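PDB 2JJQ: tRNA (uracil(54)-C(5))-methyltransferase, which catalyses the S-adenosyl-L-methionine-dependent methylation of uridine 54 in tRNA at carbon 5, forming 5-methyluridine. Local coordinates for residues P361-L366 with S386-T391; E176-S181 with N216-T221; C90-Q93 with Y99-E102; E252-R257 with Y263-N268. All blocks are in the same frame, centred on the assembly; numbering follows the deposited sequence.

Contact 1. Residues P361-L366 with S386-T391; sequences PPRAGL and SCNPET. With SAH (S-adenosyl-L-homocysteine), chain B.
The side-chain amide of Asn-388 lies between two residues: Arg-363 CA is above the amide plane, offset beyond its ND2 end, 3.9 Å from Asn-388 ND2, and the thiol of Cys-387 is on the other side, SG 4.1 Å from the same nitrogen. At the edge of the amide, ND2 donates to water 1 at 3.0 Å; the same water lies 2.8 Å from Pro-362 O, to which it can donate, and so links two segments that share no direct hydrogen bond. Arg-363 runs past Asn-388 at about a right angle, its guanidinium plane turned 44° from the amide. A second flat group, the adenine of S-adenosyl-L-homocysteine, has the Pro-362 ring above its N7-C8 rim, with Pro-362 CG 3.5 Å from SAH N7. Within its own segment, Thr-391 OG1 donates to Asn-388 O, the N-cap residue, at 2.9 Å, on a lone pair in the carbonyl plane. Its chi1 of 74° sets OG1 between the backbone N and the carbonyl carbon, with CG2 on the side of Arg-363 O. Ser-386 OG accepts from Asn-388 N in an ST turn. The contact thus pairs the cofactor loop after strand 356-359 with the turn carrying Cys-387, the predicted nucleophile. Its SG lies 8.4 Å from SAH SD, consistent with the mechanism of m5U methyltransferases, in which the cysteine adds to the uracil ring before methyl transfer.

Contact 2. Residues E176-S181 with N216-T221; sequences EEEKIS and NLPDPT. With GOL (glycerol), chain D.
Pro-218 is where the loop 216-221 meets Glu-178 and Ile-180, and the loop reaches it from Asn-216, whose backbone N donates to O3 of a glycerol at 2.8 Å. The other end of that glycerol takes the Ser-181 N in a straighter bond, 2.7 Å to O1 with 168° at the hydrogen, so a molecule probably left from the crystallisation liquor spans the two segments. Leu-217 starts out away from segment 176-181, though its end turns back toward it. The Pro-218 ring follows, pressing CB against Glu-178 CG at 3.9 Å and CG against Ile-180 CG1 at 4.2 Å. The glutamate folds at its second torsion (chi2 -65°), which lays its methylene groups along the proline, the two side chains sliding past each other in opposite directions. The carboxylate reaches Asp-219 through water 2, which donates to Glu-178 OE2 at 3.0 Å and to Asp-219 O at 2.7 Å, while Tyr-223 OH bonds the same OE2. The Asp-219 side chain turns to its own segment, where OD1 accepts from Thr-221 N at 3.0 Å in an Asx turn, met from above the carboxylate plane. Pro-220 rests on Phe-174, Ile-229 and Trp-249, and Phe-174 also carries Ile-180, Leu-217 and Pro-218; the loop is thereby wedged between the C-terminal end of helix 162-178 and strands 228-233 and 244-250.

Contact 3. Residues C90-Q93 with Y99-E102; sequences CTLQ and YQLE
Leu-92 and Gln-100 meet where a type I beta turn, Cys-90 to Gln-93, leads toward helix 97-112; the turn is closed by a bond of 3.0 Å from Gln-93 N to Cys-90 O. The glutamine reaches out from the helix fully extended beyond CG (chi2 -177°), which carries its amide to the turn and presents one face to Leu-92. Over that face stands Leu-92 CB, nearly above Gln-100 CD at 4.1 Å and equally far from Gln-100 CG. The carbonyl oxygen of Leu-92 lies over the same face. Although Gln-100 NE2 comes within 3.2 Å of Leu-92 O, the oxygen stands well above the amide plane, the angle is poor, and no hydrogen bond results. The amide finds its partners elsewhere: NE2 donates to Leu-95 O and OE1 accepts from His-414 N. Because Leu-92 is also bonded to His-414 through its backbone, turn, helix and the 414 loop are knitted together, and the buried amide has both ends satisfied. The leucine side chain further packs on Leu-28, within the TRAM-like region, which suggests that the contact lies near where that region meets the central one. Cys-90, at the head of the turn, is by similarity a ligand of the [4Fe-4S] cluster; the turn thus connects a probable cluster position to the helix. Beyond Leu-92, the closest approach of Gln-93 to the glutamine is from its CA, 4.4 Å from Gln-100 NE2.

Contact 4. Residues E252-R257 with Y263-N268; sequences EFIRER and YLIHPN
The carbonyl oxygen of Ile-254 takes the shortest bond between the two segments, from Ile-265 N at 2.7 Å, and it also receives a CA-H contact from Leu-264. The return bond, Ile-254 N to Ile-265 O, is weak at 3.2 Å. A second pair ties Glu-256 to Tyr-263: Glu-256 N donates to Tyr-263 O, and Tyr-263 N to Glu-256 O, each at 2.9 Å. Between these hydrogen-bonded pairs, Arg-255 faces Leu-264 in a non-hydrogen-bonded pair, their side chains lying side by side and Arg-255 CG 3.9 Å from Leu-264 CD2. The segments carry parts of the two strands of an antiparallel beta hairpin, 254-258 and 261-265; the pieces 254-257 and 263-265 run at 140° to each other. The Leu-264 face lies against helix 322-335, touching Met-327 and Arg-330, while Asp-262 forms salt bridges with Arg-255 and Arg-257. On the other face, Ile-254 CG1 packs on Ile-265 CB at 3.6 Å, Glu-256 OE1 bonds Ser-275 OG and Lys-201 N, and Tyr-263 OH bonds the backbone of Thr-303, a residue that binds S-adenosyl-L-methionine. Just beyond the strands, the His-266 ring swings opposite its backbone N (chi1 -179°), which puts CB and CD2 against Phe-253; CE1 of that ring comes to the imidazole edge, 3.7 Å from His-266 CD2, the planes 49° apart. The Phe-253 edge meets Ile-265 O, and Glu-252 CG covers one of its faces. His-266 ND1 accepts from Asn-268 N at 2.9 Å, which limits the rotation of the imidazole.

Overall arrangement
The four contacts follow one another along the chain as 3, 2, 4 and 1, and none touches another. Contacts 3 and 4 are buried, contact 2 is partly so, and contact 1 lies at the surface. Contact 4 alone is built on paired backbone hydrogen bonds; the other three join loops or helix ends through side chains, with a bridging water in contacts 1 and 2. Contact 1 lines the cofactor pocket and contact 4 approaches it through Tyr-263, their centres about 26 Å apart. Contact 3 belongs to the region expected to hold the iron-sulfur cluster, about 21 Å from contact 1 centre to centre, whereas contact 2 lies farthest out, about 42 Å from contact 1 centre to centre.

Contact 1. Residues P361-L366 with S386-T391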
# COMPACT_ATOMS: atom_id res chain seq x y z
N PRO A 361 -12.34 -4.61 -3.32
CA PRO A 361 -12.40 -4.01 -4.64
C PRO A 361 -11.35 -2.95 -4.90
O PRO A 361 -10.70 -2.50 -3.95
CB PRO A 361 -13.79 -3.35 -4.67
CG PRO A 361 -14.14 -3.07 -3.24
CD PRO A 361 -13.51 -4.27 -2.49
N PRO A 362 -11.16 -2.59 -6.19
CA PRO A 362 -10.31 -1.47 -6.57
C PRO A 362 -10.98 -0.16 -6.13
O PRO A 362 -12.05 -0.18 -5.51
CB PRO A 362 -10.28 -1.55 -8.10
CG PRO A 362 -11.53 -2.16 -8.47
CD PRO A 362 -11.80 -3.21 -7.37
N ARG A 363 -10.35 0.96 -6.45
CA ARG A 363 -10.88 2.28 -6.10
C ARG A 363 -12.35 2.55 -6.55
O ARG A 363 -13.08 3.26 -5.88
CB ARG A 363 -9.95 3.37 -6.66
CG ARG A 363 -8.71 3.62 -5.77
CD ARG A 363 -7.76 4.66 -6.39
NE ARG A 363 -7.00 5.39 -5.39
CZ ARG A 363 -5.69 5.22 -5.15
NH1 ARG A 363 -4.99 4.33 -5.84
NH2 ARG A 363 -5.08 5.96 -4.23
N ALA A 364 -12.74 2.00 -7.68
CA ALA A 364 -14.10 2.17 -8.22
C ALA A 364 -15.17 1.54 -7.33
O ALA A 364 -16.38 1.83 -7.49
CB ALA A 364 -14.19 1.58 -9.62
N GLY A 365 -14.76 0.65 -6.43
CA GLY A 365 -15.71 -0.06 -5.59
C GLY A 365 -16.31 -1.24 -6.32
O GLY A 365 -15.84 -1.62 -7.37
N LEU A 366 -17.37 -1.81 -5.77
CA LEU A 366 -17.98 -3.00 -6.34
C LEU A 366 -18.77 -2.66 -7.61
O LEU A 366 -19.59 -1.75 -7.59
CB LEU A 366 -18.98 -3.59 -5.34
CG LEU A 366 -18.40 -4.00 -3.97
CD1 LEU A 366 -19.55 -4.54 -3.16
CD2 LEU A 366 -17.35 -5.09 -4.18
N SER A 386 -11.47 -2.60 2.58
CA SER A 386 -11.42 -1.35 1.80
C SER A 386 -10.46 -0.37 2.44
O SER A 386 -10.52 -0.18 3.66
CB SER A 386 -12.80 -0.68 1.78
OG SER A 386 -12.82 0.54 1.04
N CYS A 387 -9.62 0.29 1.66
CA CYS A 387 -8.92 1.47 2.23
C CYS A 387 -9.58 2.79 1.72
O CYS A 387 -9.01 3.86 1.85
CB CYS A 387 -7.40 1.46 1.91
SG CYS A 387 -7.09 1.69 0.21
N ASN A 388 -10.80 2.69 1.19
CA ASN A 388 -11.55 3.87 0.75
C ASN A 388 -12.88 3.92 1.51
O ASN A 388 -13.89 3.45 1.01
CB ASN A 388 -11.81 3.76 -0.77
CG ASN A 388 -10.49 3.64 -1.59
OD1 ASN A 388 -9.69 4.58 -1.62
ND2 ASN A 388 -10.28 2.49 -2.27
N PRO A 389 -12.88 4.49 2.72
CA PRO A 389 -14.08 4.51 3.55
C PRO A 389 -15.35 5.05 2.85
O PRO A 389 -16.45 4.54 3.07
CB PRO A 389 -13.67 5.43 4.70
CG PRO A 389 -12.18 5.13 4.88
CD PRO A 389 -11.69 5.00 3.45
N GLU A 390 -15.20 6.12 2.06
CA GLU A 390 -16.36 6.69 1.42
C GLU A 390 -16.97 5.76 0.38
O GLU A 390 -18.19 5.72 0.25
CB GLU A 390 -16.01 8.07 0.82
CG GLU A 390 -15.74 9.09 1.92
CD GLU A 390 -15.57 10.52 1.42
OE1 GLU A 390 -15.21 10.73 0.23
OE2 GLU A 390 -15.79 11.44 2.26
N THR A 391 -16.13 5.04 -0.37
CA THR A 391 -16.64 4.06 -1.35
C THR A 391 -17.27 2.87 -0.64
O THR A 391 -18.33 2.39 -1.05
CB THR A 391 -15.56 3.58 -2.35
OG1 THR A 391 -14.66 2.70 -1.67
CG2 THR A 391 -14.76 4.73 -2.74
N SAH B . -7.11 -8.86 -1.98
CA SAH B . -5.94 -8.43 -2.81
CB SAH B . -5.98 -6.93 -3.11
CG SAH B . -7.15 -6.54 -3.99
SD SAH B . -6.71 -5.00 -4.80
C SAH B . -4.68 -8.70 -2.01
O SAH B . -3.54 -8.62 -2.48
OXT SAH B . -4.80 -8.97 -0.82
C5' SAH B . -8.09 -4.91 -5.90
C4' SAH B . -7.99 -6.00 -6.98
O4' SAH B . -9.01 -5.85 -8.00
C3' SAH B . -6.67 -6.01 -7.74
O3' SAH B . -6.01 -7.27 -7.51
C2' SAH B . -7.07 -5.80 -9.22
O2' SAH B . -6.32 -6.54 -10.19
C1' SAH B . -8.49 -6.29 -9.27
N9 SAH B . -9.43 -5.64 -10.16
C8 SAH B . -9.48 -4.33 -10.51
N7 SAH B . -10.60 -4.11 -11.26
C5 SAH B . -11.27 -5.27 -11.37
C6 SAH B . -12.51 -5.75 -12.01
N6 SAH B . -13.24 -4.85 -12.71
N1 SAH B . -12.84 -7.07 -11.85
C2 SAH B . -12.08 -7.94 -11.15
N3 SAH B . -10.93 -7.56 -10.56
C4 SAH B . -10.51 -6.28 -10.63
O HOH W 1 -12.26 0.25 -2.80

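Contact 2. Residues E176-S181 with N216-T221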
# COMPACT_ATOMS: atom_id res chain seq x y z
N GLU A 176 29.21 4.34 -9.03
CA GLU A 176 30.48 5.06 -9.14
C GLU A 176 31.49 4.19 -9.86
O GLU A 176 32.22 4.64 -10.77
CB GLU A 176 31.01 5.45 -7.78
CG GLU A 176 32.49 5.90 -7.83
CD GLU A 176 32.97 6.43 -6.51
OE1 GLU A 176 32.15 7.13 -5.85
OE2 GLU A 176 34.14 6.16 -6.13
N GLU A 177 31.58 2.93 -9.46
CA GLU A 177 32.67 2.10 -9.95
C GLU A 177 32.43 1.51 -11.30
O GLU A 177 33.40 1.18 -11.99
CB GLU A 177 33.03 0.97 -8.98
CG GLU A 177 33.37 1.45 -7.62
CD GLU A 177 33.57 0.28 -6.67
OE1 GLU A 177 33.98 -0.81 -7.17
OE2 GLU A 177 33.36 0.47 -5.45
N GLU A 178 31.16 1.40 -11.70
CA GLU A 178 30.83 0.92 -13.02
C GLU A 178 30.44 2.08 -13.94
O GLU A 178 30.06 1.86 -15.08
CB GLU A 178 29.68 -0.12 -12.98
CG GLU A 178 30.04 -1.41 -12.23
CD GLU A 178 31.16 -2.22 -12.93
OE1 GLU A 178 31.35 -2.09 -14.17
OE2 GLU A 178 31.85 -2.99 -12.22
N LYS A 179 30.54 3.31 -13.41
CA LYS A 179 30.25 4.56 -14.17
C LYS A 179 28.90 4.44 -14.86
O LYS A 179 28.77 4.52 -16.10
CB LYS A 179 31.41 4.87 -15.14
CG LYS A 179 32.75 5.08 -14.40
CD LYS A 179 32.65 6.25 -13.34
CE LYS A 179 33.97 6.45 -12.57
NZ LYS A 179 33.78 7.05 -11.21
N ILE A 180 27.88 4.19 -14.05
CA ILE A 180 26.56 3.98 -14.62
C ILE A 180 25.83 5.31 -14.86
O ILE A 180 25.72 6.14 -13.96
CB ILE A 180 25.70 3.11 -13.68
CG1 ILE A 180 26.46 1.82 -13.33
CG2 ILE A 180 24.34 2.86 -14.30
CD1 ILE A 180 25.63 0.84 -12.46
N SER A 181 25.27 5.46 -16.05
CA SER A 181 24.50 6.64 -16.45
C SER A 181 23.19 6.68 -15.66
O SER A 181 22.50 5.68 -15.56
CB SER A 181 24.27 6.60 -17.98
OG SER A 181 22.95 6.93 -18.38
N ASN A 216 22.60 -1.73 -21.20
CA ASN A 216 23.25 -2.92 -20.70
C ASN A 216 23.67 -2.70 -19.26
O ASN A 216 24.56 -1.91 -18.96
CB ASN A 216 24.48 -3.19 -21.60
CG ASN A 216 24.10 -3.30 -23.10
OD1 ASN A 216 24.36 -2.38 -23.90
ND2 ASN A 216 23.46 -4.40 -23.46
N LEU A 217 23.01 -3.38 -18.33
CA LEU A 217 23.33 -3.18 -16.93
C LEU A 217 24.62 -3.96 -16.62
O LEU A 217 24.68 -5.18 -16.88
CB LEU A 217 22.18 -3.75 -16.07
CG LEU A 217 22.33 -3.47 -14.58
CD1 LEU A 217 22.15 -1.97 -14.25
CD2 LEU A 217 21.34 -4.35 -13.76
N PRO A 218 25.64 -3.28 -16.09
CA PRO A 218 26.82 -3.95 -15.56
C PRO A 218 26.43 -5.05 -14.54
O PRO A 218 25.45 -4.90 -13.81
CB PRO A 218 27.56 -2.83 -14.85
CG PRO A 218 27.16 -1.56 -15.65
CD PRO A 218 25.70 -1.81 -15.92
N ASP A 219 27.19 -6.14 -14.52
CA ASP A 219 26.99 -7.22 -13.55
C ASP A 219 26.85 -6.65 -12.15
O ASP A 219 27.76 -6.03 -11.65
CB ASP A 219 28.19 -8.16 -13.62
CG ASP A 219 28.03 -9.35 -12.73
OD1 ASP A 219 27.01 -9.47 -12.02
OD2 ASP A 219 28.97 -10.18 -12.74
N PRO A 220 25.66 -6.83 -11.51
CA PRO A 220 25.44 -6.25 -10.19
C PRO A 220 25.87 -7.18 -9.04
O PRO A 220 25.93 -6.77 -7.92
CB PRO A 220 23.91 -6.05 -10.17
CG PRO A 220 23.38 -7.17 -11.02
CD PRO A 220 24.43 -7.43 -12.08
N THR A 221 26.21 -8.42 -9.36
CA THR A 221 26.51 -9.47 -8.40
C THR A 221 27.66 -9.19 -7.45
O THR A 221 27.63 -9.60 -6.31
CB THR A 221 26.76 -10.77 -9.19
OG1 THR A 221 25.48 -11.31 -9.52
CG2 THR A 221 27.49 -11.73 -8.40
C1 GOL D . 24.96 2.57 -18.31
O1 GOL D . 25.77 3.67 -18.06
C2 GOL D . 25.14 2.11 -19.75
O2 GOL D . 25.09 3.24 -20.59
C3 GOL D . 23.98 1.17 -20.05
O3 GOL D . 23.94 0.73 -21.39
O HOH W 2 30.35 -5.60 -12.17

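Contact 3. Residues C90-Q93 with Y99-E102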
# COMPACT_ATOMS: atom_id res chain seq x y z
N CYS A 90 4.23 10.43 3.39
CA CYS A 90 4.10 10.42 4.85
C CYS A 90 3.62 11.76 5.45
O CYS A 90 4.26 12.38 6.32
CB CYS A 90 5.41 9.99 5.49
SG CYS A 90 5.80 8.27 5.05
N THR A 91 2.46 12.17 5.00
CA THR A 91 1.98 13.49 5.34
C THR A 91 1.58 13.70 6.80
O THR A 91 1.29 14.82 7.22
CB THR A 91 0.86 13.81 4.42
OG1 THR A 91 -0.04 12.70 4.45
CG2 THR A 91 1.46 13.96 2.99
N LEU A 92 1.57 12.62 7.58
CA LEU A 92 1.27 12.78 9.03
C LEU A 92 2.49 12.45 9.89
O LEU A 92 2.33 12.28 11.10
CB LEU A 92 0.11 11.91 9.50
CG LEU A 92 -1.27 12.05 8.82
CD1 LEU A 92 -2.27 11.07 9.42
CD2 LEU A 92 -1.78 13.48 8.80
N GLN A 93 3.67 12.34 9.30
CA GLN A 93 4.87 11.87 10.03
C GLN A 93 5.32 12.80 11.12
O GLN A 93 6.11 12.42 11.98
CB GLN A 93 6.06 11.66 9.10
CG GLN A 93 7.01 10.62 9.68
CD GLN A 93 8.22 10.23 8.76
OE1 GLN A 93 8.05 9.67 7.67
NE2 GLN A 93 9.43 10.49 9.25
N TYR A 99 -1.72 10.18 18.22
CA TYR A 99 -2.62 11.18 17.64
C TYR A 99 -2.99 10.78 16.22
O TYR A 99 -4.13 11.00 15.79
CB TYR A 99 -2.08 12.62 17.67
CG TYR A 99 -3.16 13.54 17.14
CD1 TYR A 99 -4.34 13.72 17.86
CD2 TYR A 99 -3.09 14.09 15.89
CE1 TYR A 99 -5.37 14.46 17.37
CE2 TYR A 99 -4.15 14.88 15.38
CZ TYR A 99 -5.28 15.03 16.13
OH TYR A 99 -6.38 15.78 15.70
N GLN A 100 -2.04 10.24 15.46
CA GLN A 100 -2.43 9.71 14.14
C GLN A 100 -3.64 8.79 14.31
O GLN A 100 -4.56 8.85 13.51
CB GLN A 100 -1.27 8.93 13.51
CG GLN A 100 -0.13 9.86 13.08
CD GLN A 100 0.96 9.07 12.40
OE1 GLN A 100 0.67 8.09 11.71
NE2 GLN A 100 2.21 9.45 12.63
N LEU A 101 -3.63 7.89 15.30
CA LEU A 101 -4.73 6.94 15.45
C LEU A 101 -6.04 7.63 15.85
O LEU A 101 -7.12 7.26 15.42
CB LEU A 101 -4.37 5.86 16.50
CG LEU A 101 -3.18 5.01 16.11
CD1 LEU A 101 -2.86 4.05 17.39
CD2 LEU A 101 -3.44 4.22 14.84
N GLU A 102 -5.92 8.68 16.68
CA GLU A 102 -7.09 9.45 17.09
C GLU A 102 -7.70 10.16 15.86
O GLU A 102 -8.91 10.17 15.70
CB GLU A 102 -6.65 10.48 18.16
CG GLU A 102 -7.76 11.41 18.58
CD GLU A 102 -7.32 12.43 19.64
OE1 GLU A 102 -6.60 12.05 20.59
OE2 GLU A 102 -7.73 13.61 19.53

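Contact 4. Residues E252-R257 with Y263-N268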
# COMPACT_ATOMS: atom_id res chain seq x y z
N GLU A 252 14.47 -16.36 -8.11
CA GLU A 252 13.49 -15.78 -9.00
C GLU A 252 12.43 -15.02 -8.16
O GLU A 252 11.90 -14.00 -8.58
CB GLU A 252 12.80 -16.85 -9.82
CG GLU A 252 11.88 -16.30 -10.87
CD GLU A 252 11.18 -17.37 -11.64
OE1 GLU A 252 11.18 -18.52 -11.20
OE2 GLU A 252 10.57 -17.03 -12.70
N PHE A 253 12.13 -15.54 -6.97
CA PHE A 253 11.12 -14.85 -6.11
C PHE A 253 11.68 -14.80 -4.71
O PHE A 253 12.35 -15.76 -4.28
CB PHE A 253 9.79 -15.61 -6.01
CG PHE A 253 9.14 -15.90 -7.29
CD1 PHE A 253 8.29 -14.99 -7.86
CD2 PHE A 253 9.37 -17.11 -7.93
CE1 PHE A 253 7.63 -15.27 -9.10
CE2 PHE A 253 8.71 -17.39 -9.15
CZ PHE A 253 7.86 -16.49 -9.71
N ILE A 254 11.43 -13.72 -3.97
CA ILE A 254 11.58 -13.87 -2.51
C ILE A 254 10.23 -14.22 -1.87
O ILE A 254 9.19 -14.24 -2.55
CB ILE A 254 12.20 -12.63 -1.83
CG1 ILE A 254 11.28 -11.41 -2.03
CG2 ILE A 254 13.67 -12.40 -2.44
CD1 ILE A 254 11.69 -10.17 -1.14
N ARG A 255 10.27 -14.48 -0.57
CA ARG A 255 9.02 -14.78 0.11
C ARG A 255 8.78 -13.87 1.30
O ARG A 255 9.72 -13.44 2.01
CB ARG A 255 9.02 -16.20 0.68
CG ARG A 255 8.94 -17.29 -0.35
CD ARG A 255 9.12 -18.66 0.33
NE ARG A 255 9.22 -19.70 -0.72
CZ ARG A 255 8.69 -20.94 -0.63
NH1 ARG A 255 8.01 -21.32 0.45
NH2 ARG A 255 8.84 -21.79 -1.63
N GLU A 256 7.51 -13.62 1.52
CA GLU A 256 7.10 -13.03 2.81
C GLU A 256 6.28 -14.13 3.47
O GLU A 256 5.66 -14.97 2.81
CB GLU A 256 6.20 -11.79 2.63
CG GLU A 256 5.68 -11.19 3.97
CD GLU A 256 6.85 -10.75 4.86
OE1 GLU A 256 7.14 -9.54 4.88
OE2 GLU A 256 7.49 -11.63 5.49
N ARG A 257 6.28 -14.14 4.79
CA ARG A 257 5.51 -15.15 5.49
C ARG A 257 4.57 -14.50 6.49
O ARG A 257 5.03 -13.70 7.34
CB ARG A 257 6.48 -16.11 6.22
CG ARG A 257 5.78 -17.05 7.15
CD ARG A 257 6.75 -18.13 7.64
NE ARG A 257 6.74 -19.22 6.69
CZ ARG A 257 6.29 -20.43 7.01
NH1 ARG A 257 5.90 -20.68 8.27
NH2 ARG A 257 6.25 -21.40 6.11
N TYR A 263 4.21 -16.37 0.75
CA TYR A 263 3.74 -15.65 -0.42
C TYR A 263 4.95 -15.24 -1.23
O TYR A 263 5.86 -14.58 -0.69
CB TYR A 263 2.97 -14.40 -0.05
CG TYR A 263 1.73 -14.64 0.78
CD1 TYR A 263 0.53 -14.91 0.17
CD2 TYR A 263 1.78 -14.64 2.18
CE1 TYR A 263 -0.63 -15.14 0.91
CE2 TYR A 263 0.60 -14.87 2.97
CZ TYR A 263 -0.59 -15.10 2.29
OH TYR A 263 -1.77 -15.31 2.98
N LEU A 264 4.94 -15.59 -2.51
CA LEU A 264 6.04 -15.26 -3.41
C LEU A 264 5.95 -13.82 -3.79
O LEU A 264 4.85 -13.32 -4.07
CB LEU A 264 5.92 -16.11 -4.70
CG LEU A 264 6.11 -17.60 -4.33
CD1 LEU A 264 5.64 -18.47 -5.56
CD2 LEU A 264 7.54 -17.95 -3.92
N ILE A 265 7.09 -13.15 -3.81
CA ILE A 265 7.16 -11.75 -4.17
C ILE A 265 7.96 -11.69 -5.48
O ILE A 265 9.07 -12.21 -5.54
CB ILE A 265 7.92 -10.90 -3.07
CG1 ILE A 265 7.20 -10.89 -1.71
CG2 ILE A 265 8.05 -9.46 -3.54
CD1 ILE A 265 5.77 -10.68 -1.87
N HIS A 266 7.40 -11.01 -6.47
CA HIS A 266 8.01 -10.77 -7.76
C HIS A 266 8.09 -9.24 -7.97
O HIS A 266 7.29 -8.50 -7.44
CB HIS A 266 7.10 -11.43 -8.81
CG HIS A 266 7.58 -11.30 -10.23
ND1 HIS A 266 7.32 -10.19 -11.00
CD2 HIS A 266 8.30 -12.14 -11.00
CE1 HIS A 266 7.86 -10.34 -12.19
NE2 HIS A 266 8.45 -11.52 -12.22
N PRO A 267 9.05 -8.76 -8.76
CA PRO A 267 9.16 -7.32 -8.88
C PRO A 267 7.89 -6.69 -9.33
O PRO A 267 7.61 -5.58 -8.89
CB PRO A 267 10.19 -7.11 -9.98
CG PRO A 267 10.98 -8.30 -9.97
CD PRO A 267 10.10 -9.45 -9.53
N ASN A 268 7.10 -7.41 -10.14
CA ASN A 268 5.91 -6.86 -10.78
C ASN A 268 4.56 -7.26 -10.15
O ASN A 268 3.52 -7.05 -10.76
CB ASN A 268 5.92 -7.16 -12.28
CG ASN A 268 7.00 -6.38 -13.00
OD1 ASN A 268 7.60 -5.49 -12.41
ND2 ASN A 268 7.28 -6.72 -14.23
O HOH W 3 10.99 -13.60 -13.15